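Local atomic coordinates of alginate lyase (Bacteroides ovatus, PDB entry 3NNB), a protein that probably cleaves the polysaccharide alginate by beta-elimination. Residues 5-10 with 174-179; 36-41 with 120-125; 111-116 with 178-183. All blocks are in the same frame, centred on the assembly; numbering follows the deposited sequence.

Interaction 1 (5-10 with 174-179)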
ATOM      1  N   ASN A   5       2.978  -4.904  17.954  1.00 15.46           N
ATOM      2  CA  ASN A   5       3.775  -3.792  17.449  1.00 16.09           C
ATOM      3  C   ASN A   5       3.502  -3.450  15.965  1.00 14.17           C
ATOM      4  O   ASN A   5       4.371  -3.521  15.109  1.00 13.22           O
ATOM      5  CB  ASN A   5       5.227  -4.090  17.690  1.00 18.22           C
ATOM      6  CG  ASN A   5       6.096  -2.875  17.512  1.00 26.42           C
ATOM      7  OD1 ASN A   5       5.644  -1.723  17.675  1.00 26.28           O
ATOM      8  ND2 ASN A   5       7.352  -3.117  17.168  1.00 32.21           N
ATOM      9  N   THR A   6       2.259  -3.085  15.662  1.00 13.83           N
ATOM     10  CA  THR A   6       1.885  -2.697  14.302  1.00 10.85           C
ATOM     11  C   THR A   6       2.135  -1.206  14.061  1.00 11.98           C
ATOM     12  O   THR A   6       2.010  -0.363  14.977  1.00 10.66           O
ATOM     13  CB  THR A   6       0.438  -3.087  13.992  1.00 13.59           C
ATOM     14  OG1 THR A   6      -0.477  -2.457  14.893  1.00 10.44           O
ATOM     15  CG2 THR A   6       0.246  -4.629  14.125  1.00 11.81           C
ATOM     16  N   ARG A   7       2.434  -0.876  12.807  1.00 10.43           N
ATOM     17  CA  ARG A   7       2.789   0.488  12.428  1.00 10.66           C
ATOM     18  C   ARG A   7       1.750   1.171  11.565  1.00 11.08           C
ATOM     19  O   ARG A   7       1.450   2.359  11.751  1.00 11.82           O
ATOM     20  CB  ARG A   7       4.161   0.493  11.732  1.00  9.85           C
ATOM     21  CG  ARG A   7       5.277  -0.165  12.511  1.00 10.29           C
ATOM     22  CD  ARG A   7       5.563   0.562  13.815  1.00 12.41           C
ATOM     23  NE  ARG A   7       6.765  -0.011  14.429  1.00 15.27           N
ATOM     24  CZ  ARG A   7       7.488   0.528  15.403  1.00 16.94           C
ATOM     25  NH1 ARG A   7       7.194   1.708  15.919  1.00 13.47           N
ATOM     26  NH2 ARG A   7       8.547  -0.153  15.864  1.00 17.80           N
ATOM     27  N   ILE A   8       1.208   0.439  10.597  1.00 10.07           N
ATOM     28  CA  ILE A   8       0.137   0.921   9.729  1.00 10.37           C
ATOM     29  C   ILE A   8      -1.208   0.758  10.428  1.00 12.49           C
ATOM     30  O   ILE A   8      -2.023   1.689  10.476  1.00 13.02           O
ATOM     31  CB  ILE A   8       0.121   0.141   8.380  1.00 13.32           C
ATOM     32  CG1 ILE A   8       1.387   0.476   7.561  1.00 17.72           C
ATOM     33  CG2 ILE A   8      -1.149   0.440   7.622  1.00 14.84           C
ATOM     34  CD1 ILE A   8       1.312   1.745   6.793  1.00 17.39           C
ATOM     35  N   TYR A   9      -1.444  -0.421  10.989  1.00 11.10           N
ATOM     36  CA  TYR A   9      -2.670  -0.677  11.766  1.00 11.11           C
ATOM     37  C   TYR A   9      -2.492  -0.045  13.152  1.00  9.55           C
ATOM     38  O   TYR A   9      -1.410  -0.085  13.695  1.00 12.55           O
ATOM     39  CB  TYR A   9      -2.921  -2.182  11.968  1.00 10.98           C
ATOM     40  CG  TYR A   9      -3.110  -3.035  10.717  1.00 10.61           C
ATOM     41  CD1 TYR A   9      -3.650  -2.515   9.566  1.00 12.17           C
ATOM     42  CD2 TYR A   9      -2.758  -4.389  10.728  1.00 15.47           C
ATOM     43  CE1 TYR A   9      -3.821  -3.333   8.411  1.00 15.52           C
ATOM     44  CE2 TYR A   9      -2.930  -5.197   9.601  1.00 11.29           C
ATOM     45  CZ  TYR A   9      -3.477  -4.682   8.479  1.00 14.88           C
ATOM     46  OH  TYR A   9      -3.652  -5.502   7.355  1.00 19.91           O
ATOM     47  N   ALA A  10      -3.556   0.541  13.688  1.00 11.08           N
ATOM     48  CA  ALA A  10      -3.588   1.100  15.048  1.00 12.75           C
ATOM     49  C   ALA A  10      -3.681  -0.071  16.023  1.00 11.09           C
ATOM     50  O   ALA A  10      -4.732  -0.741  16.083  1.00 11.73           O
ATOM     51  CB  ALA A  10      -4.776   2.053  15.210  1.00 14.23           C
HETATM   52  N   MSE A 174       1.522  -5.807   4.837  1.00  6.73           N
HETATM   53  CA  MSE A 174       1.961  -7.181   5.022  1.00  8.64           C
HETATM   54  C   MSE A 174       2.872  -7.368   6.237  1.00  7.04           C
HETATM   55  O   MSE A 174       2.767  -8.346   6.953  1.00  7.50           O
HETATM   56  CB  MSE A 174       2.667  -7.672   3.764  1.00  9.06           C
HETATM   57  CG  MSE A 174       2.846  -9.159   3.763  1.00 10.25           C
HETATM   58 SE   MSE A 174       3.954  -9.817   2.314  0.75  5.51          SE
HETATM   59  CE  MSE A 174       5.605  -9.168   2.997  1.00 13.86           C
ATOM     60  N   ILE A 175       3.750  -6.396   6.468  1.00  7.03           N
ATOM     61  CA  ILE A 175       4.673  -6.464   7.588  1.00  7.14           C
ATOM     62  C   ILE A 175       3.874  -6.497   8.902  1.00  7.56           C
ATOM     63  O   ILE A 175       4.207  -7.274   9.801  1.00  8.08           O
ATOM     64  CB  ILE A 175       5.670  -5.302   7.581  1.00  8.76           C
ATOM     65  CG1 ILE A 175       6.795  -5.623   6.572  1.00  9.14           C
ATOM     66  CG2 ILE A 175       6.201  -5.027   9.022  1.00  8.74           C
ATOM     67  CD1 ILE A 175       7.660  -4.379   6.193  1.00  9.12           C
ATOM     68  N   ASP A 176       2.832  -5.678   9.004  1.00  9.30           N
ATOM     69  CA  ASP A 176       1.975  -5.713  10.203  1.00  7.82           C
ATOM     70  C   ASP A 176       1.318  -7.080  10.377  1.00  7.11           C
ATOM     71  O   ASP A 176       1.234  -7.602  11.521  1.00  8.61           O
ATOM     72  CB  ASP A 176       0.928  -4.615  10.209  1.00  7.90           C
ATOM     73  CG  ASP A 176       1.489  -3.254  10.558  1.00 11.04           C
ATOM     74  OD1 ASP A 176       2.687  -3.140  10.920  1.00  9.99           O
ATOM     75  OD2 ASP A 176       0.718  -2.300  10.439  1.00 10.99           O
ATOM     76  N   ALA A 177       0.883  -7.681   9.282  1.00  6.78           N
ATOM     77  CA  ALA A 177       0.270  -9.030   9.349  1.00  8.61           C
ATOM     78  C   ALA A 177       1.309 -10.053   9.811  1.00  8.96           C
ATOM     79  O   ALA A 177       0.976 -10.955  10.585  1.00  8.13           O
ATOM     80  CB  ALA A 177      -0.328  -9.407   7.994  1.00  8.00           C
HETATM   81  N   MSE A 178       2.566  -9.928   9.367  1.00  9.45           N
HETATM   82  CA  MSE A 178       3.654 -10.810   9.853  1.00  8.64           C
HETATM   83  C   MSE A 178       3.889 -10.633  11.361  1.00 10.10           C
HETATM   84  O   MSE A 178       3.973 -11.610  12.129  1.00 11.90           O
HETATM   85  CB  MSE A 178       4.950 -10.634   9.074  1.00  9.38           C
HETATM   86  CG  MSE A 178       4.790 -10.986   7.602  1.00  8.78           C
HETATM   87 SE   MSE A 178       6.462 -11.191   6.660  0.75  6.54          SE
HETATM   88  CE  MSE A 178       7.073  -9.388   6.831  1.00 10.63           C
ATOM     89  N   THR A 179       3.915  -9.381  11.795  1.00  8.44           N
ATOM     90  CA  THR A 179       4.049  -9.075  13.218  1.00  7.66           C
ATOM     91  C   THR A 179       2.974  -9.763  14.040  1.00  7.86           C
ATOM     92  O   THR A 179       3.266 -10.355  15.095  1.00 10.77           O
ATOM     93  CB  THR A 179       4.108  -7.545  13.481  1.00 10.47           C
ATOM     94  OG1 THR A 179       5.240  -6.981  12.815  1.00 11.03           O
ATOM     95  CG2 THR A 179       4.176  -7.233  14.986  1.00 11.69           C
TER
HETATM   96  O   HOH W   1       4.764  -4.328  12.387  1.00 12.46           O
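D176 takes three consecutive backbone N-H groups, R7, I8 and Y9, onto one carboxylate. This ties the loop before helix 11-19 to helix 171-180 of what is probably an (alpha/alpha) toroid, as in related polysaccharide lyases. OD2 accepts twice. I8 N reaches the syn lone pair of D176 OD2 at 2.8 Å, on a bent path (134°). Y9 N lies 2.9 Å from D176 OD2, nearly on the C-O axis, and its bond is much straighter. On the other oxygen, R7 N is 3.0 Å from D176 OD1, on the syn side but out of the carboxylate plane. D176 CG lies anti to the carbonyl carbon (chi1 -76°), which puts the carboxyl group on the side of the loop. Bonds on both oxygens should limit its rotation, and three N-H donors would probably stabilise its negative charge. The Y9 ring lies beside the D176 stem, with Y9 CD2 3.7 Å from D176 CB, and the Y9 hydroxyl is bonded to E173. R7 points its guanidinium away, toward T294. T6 OG1 donates to Y9 O at 2.8 Å, bridging the residues whose N-H groups face D176. A water donates to N5 O and D176 OD1, and accepts from T179 OG1 at 2.7 Å.

Interaction 2 (36-41 with 120-125)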
ATOM      1  N   ASP A  36     -12.382 -15.601   3.634  1.00 11.55           N
ATOM      2  CA  ASP A  36     -11.319 -15.183   2.730  1.00  9.46           C
ATOM      3  C   ASP A  36     -10.046 -16.034   3.022  1.00  7.51           C
ATOM      4  O   ASP A  36      -9.326 -16.437   2.117  1.00  9.68           O
ATOM      5  CB  ASP A  36     -10.954 -13.700   2.926  1.00  9.44           C
ATOM      6  CG  ASP A  36     -11.997 -12.733   2.390  1.00 13.32           C
ATOM      7  OD1 ASP A  36     -12.948 -13.143   1.683  1.00 12.47           O
ATOM      8  OD2 ASP A  36     -11.822 -11.541   2.703  1.00 14.85           O
ATOM      9  N   ALA A  37      -9.743 -16.278   4.285  1.00  9.50           N
ATOM     10  CA  ALA A  37      -8.561 -17.060   4.641  1.00  8.93           C
ATOM     11  C   ALA A  37      -8.719 -18.484   4.168  1.00  9.39           C
ATOM     12  O   ALA A  37      -7.773 -19.085   3.686  1.00  9.51           O
ATOM     13  CB  ALA A  37      -8.363 -17.045   6.181  1.00  7.97           C
ATOM     14  N   ASP A  38      -9.927 -19.045   4.320  1.00 10.48           N
ATOM     15  CA  ASP A  38     -10.183 -20.408   3.807  1.00 11.08           C
ATOM     16  C   ASP A  38      -9.977 -20.471   2.300  1.00 11.90           C
ATOM     17  O   ASP A  38      -9.458 -21.462   1.756  1.00 11.74           O
ATOM     18  CB  ASP A  38     -11.611 -20.863   4.202  1.00 12.61           C
ATOM     19  CG  ASP A  38     -11.747 -21.178   5.676  1.00 13.43           C
ATOM     20  OD1 ASP A  38     -10.742 -21.395   6.393  1.00 13.83           O
ATOM     21  OD2 ASP A  38     -12.912 -21.206   6.140  1.00 17.37           O
ATOM     22  N   LYS A  39     -10.317 -19.398   1.589  1.00 13.18           N
ATOM     23  CA  LYS A  39     -10.068 -19.352   0.150  1.00 13.44           C
ATOM     24  C   LYS A  39      -8.553 -19.288  -0.139  1.00 13.48           C
ATOM     25  O   LYS A  39      -8.043 -19.944  -1.061  1.00 11.76           O
ATOM     26  CB  LYS A  39     -10.762 -18.141  -0.486  1.00 14.19           C
ATOM     27  CG  LYS A  39     -12.267 -18.270  -0.592  1.00 27.80           C
ATOM     28  CD  LYS A  39     -12.887 -16.980  -1.183  1.00 32.40           C
ATOM     29  CE  LYS A  39     -14.394 -16.929  -0.946  1.00 43.32           C
ATOM     30  NZ  LYS A  39     -14.955 -15.565  -1.192  1.00 45.50           N
ATOM     31  N   ALA A  40      -7.818 -18.536   0.693  1.00 10.37           N
ATOM     32  CA  ALA A  40      -6.376 -18.441   0.549  1.00  9.81           C
ATOM     33  C   ALA A  40      -5.704 -19.783   0.786  1.00 11.45           C
ATOM     34  O   ALA A  40      -4.640 -20.038   0.197  1.00 10.27           O
ATOM     35  CB  ALA A  40      -5.779 -17.344   1.462  1.00 10.80           C
ATOM     36  N   LEU A  41      -6.290 -20.624   1.665  1.00  9.91           N
ATOM     37  CA  LEU A  41      -5.729 -21.979   1.887  1.00  9.65           C
ATOM     38  C   LEU A  41      -5.710 -22.816   0.619  1.00  9.82           C
ATOM     39  O   LEU A  41      -4.883 -23.702   0.485  1.00 10.39           O
ATOM     40  CB  LEU A  41      -6.506 -22.731   2.954  1.00 11.33           C
ATOM     41  CG  LEU A  41      -6.466 -22.225   4.396  1.00  9.51           C
ATOM     42  CD1 LEU A  41      -7.334 -23.133   5.325  1.00 11.84           C
ATOM     43  CD2 LEU A  41      -5.050 -22.120   4.928  1.00 11.81           C
ATOM     44  N   ASP A 120      -6.221 -19.816  14.976  1.00 12.54           N
ATOM     45  CA  ASP A 120      -6.069 -21.096  14.273  1.00  8.85           C
ATOM     46  C   ASP A 120      -4.734 -21.136  13.558  1.00  9.58           C
ATOM     47  O   ASP A 120      -4.509 -20.397  12.579  1.00 11.43           O
ATOM     48  CB  ASP A 120      -7.214 -21.283  13.292  1.00 10.14           C
ATOM     49  CG  ASP A 120      -7.342 -22.721  12.805  1.00 16.54           C
ATOM     50  OD1 ASP A 120      -6.312 -23.436  12.732  1.00 18.08           O
ATOM     51  OD2 ASP A 120      -8.497 -23.132  12.527  1.00 22.24           O
ATOM     52  N   GLU A 121      -3.858 -22.028  14.021  1.00  9.87           N
ATOM     53  CA  GLU A 121      -2.511 -22.153  13.514  1.00  9.49           C
ATOM     54  C   GLU A 121      -2.456 -22.469  12.019  1.00  9.52           C
ATOM     55  O   GLU A 121      -1.450 -22.165  11.356  1.00 11.13           O
ATOM     56  CB  GLU A 121      -1.789 -23.252  14.281  1.00 10.71           C
ATOM     57  CG  GLU A 121      -1.668 -22.949  15.783  1.00 15.99           C
ATOM     58  CD  GLU A 121      -0.582 -21.884  16.131  1.00 25.22           C
ATOM     59  OE1 GLU A 121       0.387 -21.645  15.339  1.00 14.62           O
ATOM     60  OE2 GLU A 121      -0.683 -21.324  17.256  1.00 20.51           O
ATOM     61  N   LYS A 122      -3.515 -23.085  11.481  1.00  9.30           N
ATOM     62  CA  LYS A 122      -3.472 -23.480  10.048  1.00 10.08           C
ATOM     63  C   LYS A 122      -3.255 -22.284   9.134  1.00  8.55           C
ATOM     64  O   LYS A 122      -2.699 -22.417   8.055  1.00 10.10           O
ATOM     65  CB  LYS A 122      -4.723 -24.248   9.600  1.00 11.32           C
ATOM     66  CG  LYS A 122      -5.998 -23.470   9.466  1.00  9.50           C
ATOM     67  CD  LYS A 122      -7.155 -24.426   9.303  1.00 11.24           C
ATOM     68  CE  LYS A 122      -8.479 -23.693   9.083  1.00 15.84           C
ATOM     69  NZ  LYS A 122      -9.626 -24.685   8.876  1.00 17.79           N
ATOM     70  N   TYR A 123      -3.758 -21.122   9.550  1.00  9.06           N
ATOM     71  CA  TYR A 123      -3.680 -19.954   8.716  1.00  7.86           C
ATOM     72  C   TYR A 123      -2.279 -19.403   8.700  1.00  7.48           C
ATOM     73  O   TYR A 123      -1.783 -18.991   7.641  1.00  7.48           O
ATOM     74  CB  TYR A 123      -4.663 -18.866   9.184  1.00  7.29           C
ATOM     75  CG  TYR A 123      -6.115 -19.251   9.077  1.00  7.52           C
ATOM     76  CD1 TYR A 123      -6.638 -19.796   7.917  1.00  9.09           C
ATOM     77  CD2 TYR A 123      -6.967 -19.124  10.173  1.00 10.49           C
ATOM     78  CE1 TYR A 123      -7.980 -20.115   7.832  1.00 11.85           C
ATOM     79  CE2 TYR A 123      -8.298 -19.456  10.081  1.00 10.68           C
ATOM     80  CZ  TYR A 123      -8.795 -19.946   8.922  1.00 12.98           C
ATOM     81  OH  TYR A 123     -10.122 -20.291   8.821  1.00 12.34           O
ATOM     82  N   ALA A 124      -1.611 -19.425   9.857  1.00  7.58           N
ATOM     83  CA  ALA A 124      -0.217 -18.975   9.915  1.00  5.89           C
ATOM     84  C   ALA A 124       0.709 -19.907   9.132  1.00  7.97           C
ATOM     85  O   ALA A 124       1.653 -19.447   8.466  1.00  8.71           O
ATOM     86  CB  ALA A 124       0.273 -18.803  11.357  1.00  9.67           C
ATOM     87  N   GLN A 125       0.430 -21.223   9.195  1.00  8.48           N
ATOM     88  CA  GLN A 125       1.227 -22.213   8.464  1.00  8.08           C
ATOM     89  C   GLN A 125       1.129 -21.937   6.977  1.00  7.62           C
ATOM     90  O   GLN A 125       2.132 -21.992   6.250  1.00  8.72           O
ATOM     91  CB  GLN A 125       0.780 -23.650   8.816  1.00  8.40           C
ATOM     92  CG  GLN A 125       1.694 -24.766   8.316  1.00  8.67           C
ATOM     93  CD  GLN A 125       1.572 -25.057   6.814  1.00  9.87           C
ATOM     94  OE1 GLN A 125       0.571 -24.704   6.130  1.00 10.14           O
ATOM     95  NE2 GLN A 125       2.556 -25.774   6.324  1.00  8.55           N
TER
HETATM   96  O   HOH W   2     -11.924 -23.304   8.222  1.00 35.03           O
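A37 and Y123 mark the nearest backbone approach, 7.0 Å from CA to CA, between two helical segments whose axes come within 10.3 Å and run at 48° to each other. Segment 120-125 enters its helix through an N-cap: D120 OD1 accepts from K122 N at 3.1 Å, on the anti side of the carboxylate and out of its plane. From 36-41, A37, D38 and L41 meet the Y123 side chain. The methyl group of A37 sits over one face of the phenol, a CH-pi contact with CB 3.9 Å from the ring centroid. D38 OD1 lies at the ring edge near its plane and accepts from Y123 OH at 2.7 Å, although the hydroxyl stands above the plane of the carboxylate. The same D38 oxygen accepts from a water that in turn accepts from K122 NZ, so the opposite charges, NZ and OD1 4.3 Å apart, meet through water and not in a salt bridge. K122 can reach there because its chain runs extended beyond CG. L41 crosses both side chains at about a right angle, its CD1 being 4.0 Å from K122 CE and equally far from Y123 CE1. D36 forms a salt bridge with R374. Helix 98-118 packs against both segments, with A114 against A37 and S118 against Y123, and K126, a little farther along helix 121-136, bonds through its side-chain NZ to L41 O.

Interaction 3 (111-116 with 178-183). With NA (sodium ion), chain B.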
ATOM      1  N   LEU A 111      -4.261 -14.064   5.792  1.00  7.78           N
ATOM      2  CA  LEU A 111      -3.936 -15.177   6.665  1.00  8.24           C
ATOM      3  C   LEU A 111      -3.419 -14.732   8.015  1.00  8.57           C
ATOM      4  O   LEU A 111      -3.762 -15.319   9.036  1.00  8.03           O
ATOM      5  CB  LEU A 111      -2.964 -16.159   5.997  1.00  6.24           C
ATOM      6  CG  LEU A 111      -3.645 -16.892   4.796  1.00  8.25           C
ATOM      7  CD1 LEU A 111      -2.546 -17.441   3.826  1.00  8.65           C
ATOM      8  CD2 LEU A 111      -4.655 -18.018   5.262  1.00  8.51           C
ATOM      9  N   GLY A 112      -2.570 -13.702   8.051  1.00  8.44           N
ATOM     10  CA  GLY A 112      -2.049 -13.213   9.293  1.00  9.14           C
ATOM     11  C   GLY A 112      -3.165 -12.611  10.147  1.00  9.66           C
ATOM     12  O   GLY A 112      -3.242 -12.858  11.349  1.00 10.59           O
ATOM     13  N   LEU A 113      -4.015 -11.820   9.520  1.00  8.61           N
ATOM     14  CA  LEU A 113      -5.188 -11.273  10.207  1.00  8.49           C
ATOM     15  C   LEU A 113      -6.105 -12.418  10.703  1.00  9.54           C
ATOM     16  O   LEU A 113      -6.584 -12.397  11.830  1.00  9.21           O
ATOM     17  CB  LEU A 113      -5.947 -10.343   9.283  1.00  8.79           C
ATOM     18  CG  LEU A 113      -5.324  -8.967   9.124  1.00 10.12           C
ATOM     19  CD1 LEU A 113      -6.078  -8.224   7.998  1.00 12.26           C
ATOM     20  CD2 LEU A 113      -5.305  -8.145  10.418  1.00 10.56           C
ATOM     21  N   ALA A 114      -6.341 -13.407   9.856  1.00 10.05           N
ATOM     22  CA  ALA A 114      -7.153 -14.558  10.264  1.00 10.03           C
ATOM     23  C   ALA A 114      -6.535 -15.296  11.448  1.00 11.90           C
ATOM     24  O   ALA A 114      -7.268 -15.668  12.398  1.00 11.36           O
ATOM     25  CB  ALA A 114      -7.377 -15.536   9.067  1.00  8.32           C
ATOM     26  N   TYR A 115      -5.204 -15.524  11.413  1.00  9.27           N
ATOM     27  CA  TYR A 115      -4.553 -16.115  12.574  1.00  9.72           C
ATOM     28  C   TYR A 115      -4.741 -15.227  13.854  1.00  9.70           C
ATOM     29  O   TYR A 115      -5.059 -15.712  14.952  1.00  9.39           O
ATOM     30  CB  TYR A 115      -3.066 -16.352  12.316  1.00  8.70           C
ATOM     31  CG  TYR A 115      -2.360 -16.752  13.580  1.00  7.61           C
ATOM     32  CD1 TYR A 115      -2.485 -18.050  14.072  1.00 12.01           C
ATOM     33  CD2 TYR A 115      -1.647 -15.837  14.322  1.00  9.84           C
ATOM     34  CE1 TYR A 115      -1.917 -18.407  15.295  1.00 13.19           C
ATOM     35  CE2 TYR A 115      -1.053 -16.201  15.524  1.00 10.43           C
ATOM     36  CZ  TYR A 115      -1.209 -17.466  16.004  1.00 13.60           C
ATOM     37  OH  TYR A 115      -0.595 -17.809  17.189  1.00 21.88           O
ATOM     38  N   TYR A 116      -4.565 -13.922  13.714  1.00  7.88           N
ATOM     39  CA  TYR A 116      -4.686 -13.010  14.842  1.00  8.61           C
ATOM     40  C   TYR A 116      -6.047 -13.089  15.487  1.00  9.92           C
ATOM     41  O   TYR A 116      -6.159 -13.177  16.724  1.00 12.00           O
ATOM     42  CB  TYR A 116      -4.397 -11.579  14.381  1.00  8.65           C
ATOM     43  CG  TYR A 116      -4.395 -10.580  15.507  1.00  7.06           C
ATOM     44  CD1 TYR A 116      -3.504 -10.710  16.572  1.00 10.34           C
ATOM     45  CD2 TYR A 116      -5.272  -9.502  15.510  1.00 10.72           C
ATOM     46  CE1 TYR A 116      -3.513  -9.757  17.616  1.00 11.23           C
ATOM     47  CE2 TYR A 116      -5.275  -8.554  16.545  1.00 10.28           C
ATOM     48  CZ  TYR A 116      -4.387  -8.702  17.578  1.00 11.76           C
ATOM     49  OH  TYR A 116      -4.402  -7.779  18.608  1.00 12.88           O
HETATM   50  N   MSE A 178       2.566  -9.928   9.367  1.00  9.45           N
HETATM   51  CA  MSE A 178       3.654 -10.810   9.853  1.00  8.64           C
HETATM   52  C   MSE A 178       3.889 -10.633  11.361  1.00 10.10           C
HETATM   53  O   MSE A 178       3.973 -11.610  12.129  1.00 11.90           O
HETATM   54  CB  MSE A 178       4.950 -10.634   9.074  1.00  9.38           C
HETATM   55  CG  MSE A 178       4.790 -10.986   7.602  1.00  8.78           C
HETATM   56 SE   MSE A 178       6.462 -11.191   6.660  0.75  6.54          SE
HETATM   57  CE  MSE A 178       7.073  -9.388   6.831  1.00 10.63           C
ATOM     58  N   THR A 179       3.915  -9.381  11.795  1.00  8.44           N
ATOM     59  CA  THR A 179       4.049  -9.075  13.218  1.00  7.66           C
ATOM     60  C   THR A 179       2.974  -9.763  14.040  1.00  7.86           C
ATOM     61  O   THR A 179       3.266 -10.355  15.095  1.00 10.77           O
ATOM     62  CB  THR A 179       4.108  -7.545  13.481  1.00 10.47           C
ATOM     63  OG1 THR A 179       5.240  -6.981  12.815  1.00 11.03           O
ATOM     64  CG2 THR A 179       4.176  -7.233  14.986  1.00 11.69           C
ATOM     65  N   LEU A 180       1.743  -9.684  13.553  1.00  9.19           N
ATOM     66  CA  LEU A 180       0.548 -10.274  14.197  1.00  8.71           C
ATOM     67  C   LEU A 180       0.618 -11.810  14.324  1.00 12.51           C
ATOM     68  O   LEU A 180      -0.020 -12.397  15.206  1.00 13.84           O
ATOM     69  CB  LEU A 180      -0.723  -9.824  13.479  1.00 12.72           C
ATOM     70  CG  LEU A 180      -1.146  -8.371  13.599  1.00 11.88           C
ATOM     71  CD1 LEU A 180      -2.350  -8.126  12.707  1.00 13.46           C
ATOM     72  CD2 LEU A 180      -1.397  -7.959  15.067  1.00 11.28           C
HETATM   73  N   MSE A 181       1.392 -12.437  13.447  1.00 11.21           N
HETATM   74  CA  MSE A 181       1.643 -13.888  13.421  1.00 11.88           C
HETATM   75  C   MSE A 181       2.885 -14.394  14.115  1.00 11.75           C
HETATM   76  O   MSE A 181       3.122 -15.605  14.100  1.00 11.97           O
HETATM   77  CB  MSE A 181       1.805 -14.333  11.937  1.00 13.31           C
HETATM   78  CG  MSE A 181       0.604 -14.528  11.266  1.00 20.09           C
HETATM   79 SE   MSE A 181       1.196 -15.299   9.547  0.75 10.85          SE
HETATM   80  CE  MSE A 181       1.611 -13.687   8.484  1.00 15.99           C
ATOM     81  N   GLU A 182       3.693 -13.518  14.691  1.00 11.86           N
ATOM     82  CA  GLU A 182       4.988 -13.911  15.230  1.00 13.43           C
ATOM     83  C   GLU A 182       4.864 -14.976  16.328  1.00 13.74           C
ATOM     84  O   GLU A 182       5.744 -15.827  16.456  1.00 15.38           O
ATOM     85  CB  GLU A 182       5.774 -12.676  15.738  1.00 14.90           C
ATOM     86  CG  GLU A 182       6.326 -11.878  14.596  1.00 15.63           C
ATOM     87  CD  GLU A 182       7.252 -10.758  15.030  1.00 22.82           C
ATOM     88  OE1 GLU A 182       7.503 -10.636  16.241  1.00 21.71           O
ATOM     89  OE2 GLU A 182       7.714 -10.019  14.139  1.00 18.97           O
ATOM     90  N   ASN A 183       3.782 -14.949  17.091  1.00 12.05           N
ATOM     91  CA  ASN A 183       3.583 -15.957  18.162  0.70 15.10           C
ATOM     92  C   ASN A 183       2.955 -17.256  17.652  1.00 14.62           C
ATOM     93  O   ASN A 183       2.742 -18.169  18.423  1.00 13.03           O
ATOM     94  CB  ASN A 183       2.844 -15.396  19.402  0.70 17.37           C
ATOM     95  CG  ASN A 183       1.366 -15.012  19.141  0.70 23.05           C
ATOM     96  OD1 ASN A 183       0.836 -15.138  18.041  0.70 26.51           O
ATOM     97  ND2 ASN A 183       0.719 -14.512  20.184  0.70 29.31           N
TER
HETATM   98 NA    NA B 401       6.524 -18.099  16.366  1.00 12.37          NA
HETATM   99  O   HOH W   3       7.589 -20.307  16.224  1.00 12.38           O
HETATM  100  O   HOH W   4       6.131 -18.546  18.694  1.00 22.31           O
HETATM  101  O   HOH W   5       8.617 -17.182  17.419  1.00 24.07           O
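G112 offers a bare alpha carbon to M181, and the absence of a beta carbon is what lets the selenomethionine lie so close. M181 CG is 3.6 Å from G112 CA, and the chain bends at its third torsion (chi3 -85°), which puts CE 3.8 Å from the same G112 CA. L180, the residue before M181, sets its CD2 methyl over the centre of the Y116 ring, one helical turn on from G112, a CH-pi contact with CD2 3.7 Å from the ring centroid and only 11° off the normal. L180 CD1 goes the other way, to L113 CD2 at 3.7 Å. Here helix 98-118 packs against the C-terminal end of helix 171-180 and the turn after it, within an all-helical body that is probably an (alpha/alpha) toroid. Y115 reaches the same turn with its ring edge, where L180 O lies near the ring plane, and Y115 CD2 is 4.0 Å from M181 CG. Its hydroxyl donates to N183 OD1 at 3.1 Å, from above an amide turned 83° from the ring; N183 has two conformers, so this bond may be only partly populated. An alanine in place of Y115 would probably open a gap beside M181 and leave N183 OD1 without its phenol donor. Between M181 and N183, E182 O binds the sodium ion at 2.4 Å, with S184 O, F187 O and three waters as the other ligands.

In the fold
From the N terminus, the loop at 5-10 is the first part to be tied down: interaction 1 joins it to helix 171-180, closing a loop of more than 160 residues. Interaction 2 falls wholly within that span, joining helix 27-41 to the start of helix 121-136. Interaction 3 starts from helix 98-118, inside the span of interaction 2, and ends beyond it at 178-183, so these two cross; its second segment overlaps the end of the helix used by interaction 1, sharing M178 and T179, and runs on into the turn after it. Helix 98-118 connects interactions 1 and 2: L113 meets Y9 of the first, while A114 packs on A37 of the second. Interactions 1 and 2 do not touch directly.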